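Local coordinates for tyrosine specific protein phosphatase, putative (Trypanosoma brucei, PDB 3M4U) that removes phosphate from phosphotyrosine in proteins, including the nucleolar protein NOPP44/46, and acts as a switch in the trypanosome life cycle, at residues N49-I54 with V129-R134; Y78-L83 with Q268-M273; V118-K123 with V189-Y194. All coordinates share one frame; numbering follows the deposited sequence.

Contact 1: residues N49-I54 with V129-R134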
# COMPACT_ATOMS: atom_id res chain seq x y z
N ASN A 49 15.13 -5.20 -6.34
CA ASN A 49 14.73 -4.54 -5.12
C ASN A 49 15.09 -3.08 -5.19
O ASN A 49 16.20 -2.73 -5.60
CB ASN A 49 15.37 -5.17 -3.89
CG ASN A 49 14.83 -6.55 -3.60
OD1 ASN A 49 13.70 -6.89 -3.97
ND2 ASN A 49 15.65 -7.37 -2.95
N ARG A 50 14.15 -2.22 -4.79
CA ARG A 50 14.37 -0.78 -4.82
C ARG A 50 15.30 -0.36 -3.71
O ARG A 50 16.20 0.45 -3.91
CB ARG A 50 13.05 -0.01 -4.71
CG ARG A 50 13.20 1.50 -4.70
CD ARG A 50 11.85 2.20 -4.95
NE ARG A 50 11.25 1.82 -6.23
CZ ARG A 50 11.47 2.46 -7.38
NH1 ARG A 50 12.29 3.51 -7.41
NH2 ARG A 50 10.87 2.05 -8.50
N TYR A 51 15.09 -0.91 -2.52
CA TYR A 51 15.98 -0.60 -1.42
C TYR A 51 16.73 -1.83 -0.93
O TYR A 51 16.21 -2.95 -1.02
CB TYR A 51 15.21 0.07 -0.29
CG TYR A 51 14.54 1.34 -0.74
CD1 TYR A 51 15.29 2.50 -0.96
CD2 TYR A 51 13.17 1.39 -0.95
CE1 TYR A 51 14.68 3.68 -1.37
CE2 TYR A 51 12.55 2.56 -1.37
CZ TYR A 51 13.30 3.70 -1.58
OH TYR A 51 12.67 4.86 -1.98
N LEU A 52 17.95 -1.61 -0.45
CA LEU A 52 18.79 -2.68 0.11
C LEU A 52 18.14 -3.39 1.29
O LEU A 52 18.09 -4.62 1.34
CB LEU A 52 20.12 -2.10 0.58
CG LEU A 52 21.16 -1.81 -0.51
CD1 LEU A 52 22.48 -1.39 0.12
CD2 LEU A 52 21.34 -3.06 -1.36
N ASP A 53 17.64 -2.59 2.23
CA ASP A 53 17.09 -3.09 3.50
C ASP A 53 15.61 -3.48 3.45
O ASP A 53 15.10 -4.07 4.40
CB ASP A 53 17.29 -2.04 4.60
CG ASP A 53 16.76 -0.65 4.19
OD1 ASP A 53 16.63 -0.41 2.96
OD2 ASP A 53 16.48 0.20 5.08
N ILE A 54 14.90 -3.15 2.38
CA ILE A 54 13.47 -3.47 2.34
C ILE A 54 13.20 -4.76 1.58
O ILE A 54 13.28 -4.81 0.36
CB ILE A 54 12.59 -2.32 1.80
CG1 ILE A 54 12.40 -1.24 2.87
CG2 ILE A 54 11.20 -2.84 1.43
CD1 ILE A 54 13.59 -0.32 3.03
N VAL A 129 14.14 13.43 -5.51
CA VAL A 129 14.45 12.11 -4.98
C VAL A 129 13.61 11.06 -5.70
O VAL A 129 12.37 11.14 -5.71
CB VAL A 129 14.17 12.04 -3.47
CG1 VAL A 129 14.75 10.75 -2.86
CG2 VAL A 129 14.75 13.26 -2.80
N LEU A 130 14.29 10.10 -6.31
CA LEU A 130 13.64 9.03 -7.07
C LEU A 130 12.88 8.11 -6.12
O LEU A 130 13.43 7.64 -5.13
CB LEU A 130 14.67 8.22 -7.87
CG LEU A 130 14.11 7.04 -8.65
CD1 LEU A 130 13.04 7.53 -9.65
CD2 LEU A 130 15.21 6.22 -9.35
N LYS A 131 11.60 7.87 -6.41
CA LYS A 131 10.75 7.10 -5.52
C LYS A 131 10.11 5.94 -6.26
O LYS A 131 9.95 4.84 -5.70
CB LYS A 131 9.67 8.00 -4.91
CG LYS A 131 10.21 9.12 -4.03
CD LYS A 131 10.68 8.57 -2.68
CE LYS A 131 11.23 9.66 -1.80
NZ LYS A 131 11.75 9.15 -0.47
N ALA A 132 9.77 6.16 -7.53
CA ALA A 132 9.02 5.16 -8.29
C ALA A 132 9.28 5.28 -9.78
O ALA A 132 9.85 6.26 -10.26
CB ALA A 132 7.52 5.26 -8.00
N GLU A 133 8.84 4.26 -10.50
CA GLU A 133 9.07 4.20 -11.94
C GLU A 133 7.72 4.19 -12.62
O GLU A 133 6.87 3.35 -12.33
CB GLU A 133 9.86 2.93 -12.29
CG GLU A 133 10.21 2.77 -13.76
CD GLU A 133 11.28 3.76 -14.25
OE1 GLU A 133 12.04 4.32 -13.42
OE2 GLU A 133 11.36 3.97 -15.48
N ARG A 134 7.52 5.12 -13.54
CA ARG A 134 6.25 5.24 -14.24
C ARG A 134 5.97 4.01 -15.12
O ARG A 134 6.84 3.55 -15.88
CB ARG A 134 6.24 6.52 -15.06
CG ARG A 134 4.93 6.84 -15.71
CD ARG A 134 5.11 7.97 -16.70
NE ARG A 134 4.84 7.43 -18.02
CZ ARG A 134 5.51 7.73 -19.12
NH1 ARG A 134 6.50 8.60 -19.09
NH2 ARG A 134 5.17 7.14 -20.25
O HOH W 1 13.84 4.90 -5.23
O HOH W 2 12.73 3.40 -10.50
O HOH W 3 13.73 7.34 -1.10

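Contact 2: residues Y78-L83 with Q268-M273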
# COMPACT_ATOMS: atom_id res chain seq x y z
N TYR A 78 8.69 -11.72 -9.67
CA TYR A 78 8.98 -11.21 -8.34
C TYR A 78 8.71 -9.70 -8.24
O TYR A 78 9.18 -8.95 -9.09
CB TYR A 78 10.45 -11.49 -8.01
CG TYR A 78 10.93 -10.75 -6.80
CD1 TYR A 78 10.77 -11.29 -5.53
CD2 TYR A 78 11.54 -9.51 -6.92
CE1 TYR A 78 11.23 -10.60 -4.40
CE2 TYR A 78 12.00 -8.82 -5.80
CZ TYR A 78 11.84 -9.37 -4.55
OH TYR A 78 12.29 -8.69 -3.44
N ILE A 79 8.00 -9.26 -7.20
CA ILE A 79 7.67 -7.83 -7.05
C ILE A 79 7.99 -7.24 -5.68
O ILE A 79 7.56 -6.12 -5.36
CB ILE A 79 6.17 -7.54 -7.29
CG1 ILE A 79 5.34 -8.14 -6.14
CG2 ILE A 79 5.72 -8.06 -8.64
CD1 ILE A 79 3.87 -7.90 -6.30
N ASN A 80 8.74 -7.98 -4.87
CA ASN A 80 8.98 -7.57 -3.49
C ASN A 80 7.67 -7.17 -2.80
O ASN A 80 7.52 -6.06 -2.29
CB ASN A 80 10.03 -6.46 -3.40
CG ASN A 80 10.57 -6.27 -1.98
OD1 ASN A 80 9.99 -6.76 -1.02
ND2 ASN A 80 11.67 -5.56 -1.85
N GLY A 81 6.72 -8.09 -2.81
CA GLY A 81 5.43 -7.84 -2.23
C GLY A 81 5.02 -8.94 -1.28
O GLY A 81 5.60 -10.03 -1.27
N ASN A 82 4.00 -8.64 -0.48
CA ASN A 82 3.47 -9.61 0.46
C ASN A 82 1.96 -9.63 0.43
O ASN A 82 1.32 -8.59 0.23
CB ASN A 82 3.99 -9.33 1.88
CG ASN A 82 5.43 -9.77 2.07
OD1 ASN A 82 5.71 -10.96 2.23
ND2 ASN A 82 6.36 -8.82 2.01
N LEU A 83 1.39 -10.81 0.63
CA LEU A 83 -0.04 -10.94 0.79
C LEU A 83 -0.41 -10.50 2.20
O LEU A 83 0.17 -10.99 3.17
CB LEU A 83 -0.49 -12.39 0.60
CG LEU A 83 -2.01 -12.54 0.55
CD1 LEU A 83 -2.55 -11.88 -0.72
CD2 LEU A 83 -2.42 -14.00 0.64
N GLN A 268 3.84 -8.51 11.09
CA GLN A 268 4.16 -9.93 11.06
C GLN A 268 4.18 -10.46 9.62
O GLN A 268 4.93 -11.39 9.29
CB GLN A 268 3.14 -10.71 11.90
CG GLN A 268 3.61 -12.09 12.33
CD GLN A 268 3.19 -13.18 11.36
OE1 GLN A 268 2.20 -13.04 10.64
NE2 GLN A 268 3.94 -14.29 11.35
N LYS A 269 3.34 -9.87 8.77
CA LYS A 269 3.19 -10.35 7.40
C LYS A 269 4.18 -9.72 6.42
O LYS A 269 4.54 -10.31 5.40
CB LYS A 269 1.76 -10.12 6.92
CG LYS A 269 0.72 -10.78 7.78
CD LYS A 269 -0.66 -10.49 7.25
CE LYS A 269 -1.73 -11.14 8.09
NZ LYS A 269 -1.79 -12.61 7.86
N ARG A 270 4.62 -8.51 6.74
CA ARG A 270 5.56 -7.78 5.92
C ARG A 270 6.34 -6.83 6.83
O ARG A 270 5.81 -5.82 7.29
CB ARG A 270 4.84 -7.03 4.77
CG ARG A 270 5.78 -6.26 3.84
CD ARG A 270 5.08 -5.71 2.57
NE ARG A 270 5.93 -4.73 1.87
CZ ARG A 270 6.93 -5.04 1.04
NH1 ARG A 270 7.23 -6.31 0.78
NH2 ARG A 270 7.64 -4.07 0.47
N PHE A 271 7.59 -7.19 7.10
CA PHE A 271 8.44 -6.41 8.00
C PHE A 271 8.42 -4.91 7.70
O PHE A 271 8.80 -4.48 6.61
CB PHE A 271 9.89 -6.93 7.97
CG PHE A 271 10.79 -6.26 8.99
CD1 PHE A 271 10.83 -6.70 10.30
CD2 PHE A 271 11.57 -5.17 8.64
CE1 PHE A 271 11.65 -6.09 11.23
CE2 PHE A 271 12.38 -4.54 9.57
CZ PHE A 271 12.42 -5.00 10.87
N GLY A 272 7.99 -4.11 8.68
CA GLY A 272 8.09 -2.66 8.59
C GLY A 272 6.77 -1.92 8.37
O GLY A 272 6.71 -0.69 8.46
N MET A 273 5.72 -2.66 8.04
CA MET A 273 4.42 -2.03 7.80
C MET A 273 4.12 -0.95 8.83
O MET A 273 4.05 -1.24 10.03
CB MET A 273 3.32 -3.08 7.76
CG MET A 273 3.45 -4.03 6.57
SD MET A 273 3.08 -3.23 4.99
CE MET A 273 1.31 -3.54 4.87
O HOH W 4 -1.43 -12.60 4.92

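Contact 3: residues V118-K123 with V189-Y194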
# COMPACT_ATOMS: atom_id res chain seq x y z
N VAL A 118 -5.21 -1.28 -8.37
CA VAL A 118 -3.88 -0.94 -7.86
C VAL A 118 -3.87 0.45 -7.27
O VAL A 118 -4.24 1.41 -7.95
CB VAL A 118 -2.84 -0.93 -8.98
CG1 VAL A 118 -1.62 -0.11 -8.55
CG2 VAL A 118 -2.47 -2.36 -9.36
N VAL A 119 -3.46 0.58 -6.00
CA VAL A 119 -3.36 1.89 -5.35
C VAL A 119 -1.90 2.27 -5.12
O VAL A 119 -1.12 1.49 -4.55
CB VAL A 119 -4.17 1.93 -4.01
CG1 VAL A 119 -4.19 3.36 -3.44
CG2 VAL A 119 -5.60 1.44 -4.22
N MET A 120 -1.52 3.47 -5.58
CA MET A 120 -0.15 3.98 -5.50
C MET A 120 -0.09 5.23 -4.63
O MET A 120 -0.73 6.26 -4.96
CB MET A 120 0.37 4.30 -6.91
CG MET A 120 1.75 4.99 -6.99
SD MET A 120 2.31 5.12 -8.70
CE MET A 120 3.95 5.84 -8.54
N LEU A 121 0.67 5.16 -3.53
CA LEU A 121 0.65 6.21 -2.52
C LEU A 121 1.85 7.13 -2.62
O LEU A 121 2.19 7.87 -1.68
CB LEU A 121 0.57 5.60 -1.11
CG LEU A 121 -0.64 4.67 -1.00
CD1 LEU A 121 -0.61 3.88 0.30
CD2 LEU A 121 -1.93 5.48 -1.13
N THR A 122 2.49 7.10 -3.78
CA THR A 122 3.68 7.92 -3.96
C THR A 122 3.73 8.65 -5.30
O THR A 122 3.09 8.24 -6.27
CB THR A 122 4.96 7.06 -3.84
OG1 THR A 122 6.11 7.92 -3.82
CG2 THR A 122 5.06 6.05 -5.01
N LYS A 123 4.50 9.73 -5.32
CA LYS A 123 4.92 10.36 -6.56
C LYS A 123 6.12 9.61 -7.14
O LYS A 123 6.79 8.85 -6.43
CB LYS A 123 5.30 11.81 -6.28
CG LYS A 123 4.17 12.59 -5.63
CD LYS A 123 4.20 14.05 -6.03
CE LYS A 123 5.29 14.80 -5.30
NZ LYS A 123 5.11 16.26 -5.45
N VAL A 189 -7.08 -2.98 -15.68
CA VAL A 189 -6.79 -2.76 -14.28
C VAL A 189 -6.83 -1.27 -14.06
O VAL A 189 -6.36 -0.50 -14.89
CB VAL A 189 -5.42 -3.39 -13.86
CG1 VAL A 189 -4.31 -2.93 -14.77
CG2 VAL A 189 -5.10 -3.08 -12.38
N LEU A 190 -7.45 -0.87 -12.95
CA LEU A 190 -7.55 0.54 -12.61
C LEU A 190 -6.49 0.92 -11.57
O LEU A 190 -6.49 0.38 -10.46
CB LEU A 190 -8.94 0.83 -12.04
CG LEU A 190 -9.07 2.23 -11.44
CD1 LEU A 190 -9.03 3.29 -12.53
CD2 LEU A 190 -10.34 2.35 -10.62
N GLN A 191 -5.58 1.83 -11.92
CA GLN A 191 -4.71 2.34 -10.88
C GLN A 191 -5.23 3.66 -10.35
O GLN A 191 -5.73 4.50 -11.10
CB GLN A 191 -3.23 2.47 -11.31
CG GLN A 191 -2.91 3.79 -11.97
CD GLN A 191 -1.63 4.46 -11.49
OE1 GLN A 191 -0.86 3.93 -10.69
NE2 GLN A 191 -1.39 5.65 -12.01
N VAL A 192 -5.11 3.83 -9.04
CA VAL A 192 -5.42 5.09 -8.40
C VAL A 192 -4.16 5.61 -7.70
O VAL A 192 -3.62 4.94 -6.81
CB VAL A 192 -6.60 4.91 -7.41
CG1 VAL A 192 -6.88 6.18 -6.63
CG2 VAL A 192 -7.85 4.45 -8.16
N GLN A 193 -3.68 6.78 -8.11
CA GLN A 193 -2.48 7.36 -7.53
C GLN A 193 -2.80 8.58 -6.70
O GLN A 193 -3.47 9.53 -7.18
CB GLN A 193 -1.46 7.72 -8.60
CG GLN A 193 -0.11 8.15 -8.05
CD GLN A 193 0.72 8.93 -9.07
OE1 GLN A 193 0.27 9.18 -10.19
NE2 GLN A 193 1.95 9.31 -8.68
N TYR A 194 -2.32 8.57 -5.46
CA TYR A 194 -2.47 9.71 -4.57
C TYR A 194 -1.11 10.34 -4.37
O TYR A 194 -0.15 9.64 -3.96
CB TYR A 194 -3.03 9.26 -3.22
CG TYR A 194 -3.09 10.36 -2.18
CD1 TYR A 194 -3.53 11.65 -2.52
CD2 TYR A 194 -2.74 10.12 -0.86
CE1 TYR A 194 -3.58 12.66 -1.58
CE2 TYR A 194 -2.80 11.11 0.10
CZ TYR A 194 -3.23 12.39 -0.26
OH TYR A 194 -3.28 13.38 0.71

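Contact 1: residues N49-I54 with V129-R134
The guanidinium of Arg50 lies flat against the backbone of Lys131 and Ala132, an instance of an arginine that contacts a peptide chain through its face and reaches further through its edge. Lys131 O stands 2.9 Å above the guanidinium plane, displaced toward the rim, and Ala132 CA covers the same face at 3.6 Å from Arg50 NH2. The approach from above leaves the angle poor, so that Arg50 NH1 and Lys131 O, although 3.2 Å apart, form no hydrogen bond. The chain gets there with CG anti to the backbone N (chi1 178°) and a bend at chi3. At the guanidinium edge, Leu130 CG comes near the plane.

Water carries the polar part of the contact, since no direct hydrogen bond links the two segments. One molecule sits in the guanidinium plane, accepts from Arg50 NH1 at 3.0 Å and donates to Leu130 O at 2.8 Å; its link to Tyr51 OH is weak. A second accepts from Arg50 NH2 and donates to Glu133 OE1, bridging opposite charges that do not touch. A third joins Tyr51 OH, at 2.8 Å, to Lys131 NZ, also at 2.8 Å.

Direct polar anchors come from outside. Arg50 NE is bonded to Ala97 O, Tyr51 OH to Ser230 OG, and Lys131 NZ forms a salt bridge with Asp199; Ser230 OG also bonds Lys131 O, tying both segments to one hydroxyl.

By sequence, Asn49, Arg50 and Tyr51 belong to the phosphotyrosine-recognition loop of classical tyrosine phosphatases, 129-134 lies in the region of the E-loop, Ser230 belongs to the signature loop and Asp199 to the WPD loop. Their meeting is characteristic of the rim of the active-site cleft in this family.

Contact 2: residues Y78-L83 with Q268-M273
Arg270 reaches out to Asn80 and runs past Asn82 on the way, the main side-chain meeting of this contact. Arg270 NH1 donates a weak but nearly straight hydrogen bond to Asn80 OD1, 3.3 Å long with 169° at the hydrogen. The acceptor lies at the guanidinium edge, in its plane, while the amide of Asn80 is turned 74° away from that plane. Asn80 O is close as well, 3.1 Å from Arg270 NH1. Alongside the aliphatic part, Asn82 CB packs 3.8 Å from Arg270 CB. Further along the strand, one water accepts from Lys269 NZ at 3.0 Å and donates to Leu83 O at 2.9 Å, bridging a lysine tip to a backbone carbonyl.

The next shell fixes these groups. Arg270 sets CG anti to its backbone N (chi1 -179°) and stays extended as far as NE, which gives it the length to reach Asn80. Its guanidinium has further partners: NE bonds Gly232 O and NH2 bonds Ala231 O. Asn80 is held by its other amide atom, ND2, which donates to Ile54 O. From Arg270 to Met273 the chain makes a type II turn, closed by Met273 N to Arg270 O at 3.2 Å, with Gly272 taking the positive phi of its third position.

Gly232 and Ala231 lie in the phosphate-binding signature loop, so Arg270 serves as a second-shell tie between that loop and the start of strand 81-84, which runs between strands 61-62 and 92-95. It does so just where helix 258-269 ends, with the side chains of Arg270 and Met273 also touching Ala94 on strand 92-95.

Contact 3: residues V118-K123 with V189-Y194
Val189 and Val118 meet tip to tip, CG2 against CG2 at 4.1 Å, within a parallel ladder whose short axes are 17° apart. Leu190 O accepts from Val118 N at 3.0 Å, and Leu190 also bonds the backbone of Asp116. Gln191 is paired with Val118, and its CB rests 4.1 Å from Val118 CG1; its CA also makes a CA-H...O contact with Val118 O. That same oxygen accepts a hydrogen bond from the next residue.

Val192 binds on both sides of Val119, the usual alternation of a parallel pair. Its N donates to Val118 O, nearly along the C=O axis, and its O accepts from Met120 N at 2.8 Å. Its side chain shares a face with Val119 and packs on Leu212 of helix 206-217.

Gln193 returns to the face of Gln191 and Met120. CG is anti to the backbone N (chi1 -172°) and the chain continues extended, lying side by side with that of Met120, CG to CG 3.8 Å. The tip passes the strand end: NE2 donates to Thr122 O at 2.9 Å, with 164° at the hydrogen and the acceptor close to the amide plane. The second amide atom, OE1, is held by Arg175, so the rotation of the group is fixed from two sides.

Tyr194 N donates to Met120 O at 2.8 Å. Leu121 CD2 packs on Tyr194 CB at 4.5 Å, while Tyr194 OH bonds Glu204 N.

Strand 117-120 lies between 187-194 and 225-228, which leads into the signature loop. Thr122 OG1 bonds Arg235 of that loop weakly, and its side chain is about 5 Å from a phosphate ion, probably from the crystallisation liquor. These parallel strands, backed by helix 206-217, are typical of the central sheet of the tyrosine phosphatase fold.

In the fold
Along the chain the segments run 49-54, 78-83, 118-123, 129-134, 189-194 and 268-273: contact 1 alternates with each of the others, and contact 3 falls wholly between the halves of contact 2. Contacts 2 and 3 reach the same mixed sheet, where strands 92-95 and 225-228 separate 81-84 from 117-120; their centres are about 18 Å apart and they do not touch. Contact 1, centred about 15 Å from contact 2 and 16 Å from contact 3, touches both, through Ile54 with Asn80 and through Ala132 with Met120. The loops that line the catalytic cleft in this family are thus joined to one another and to the sheet.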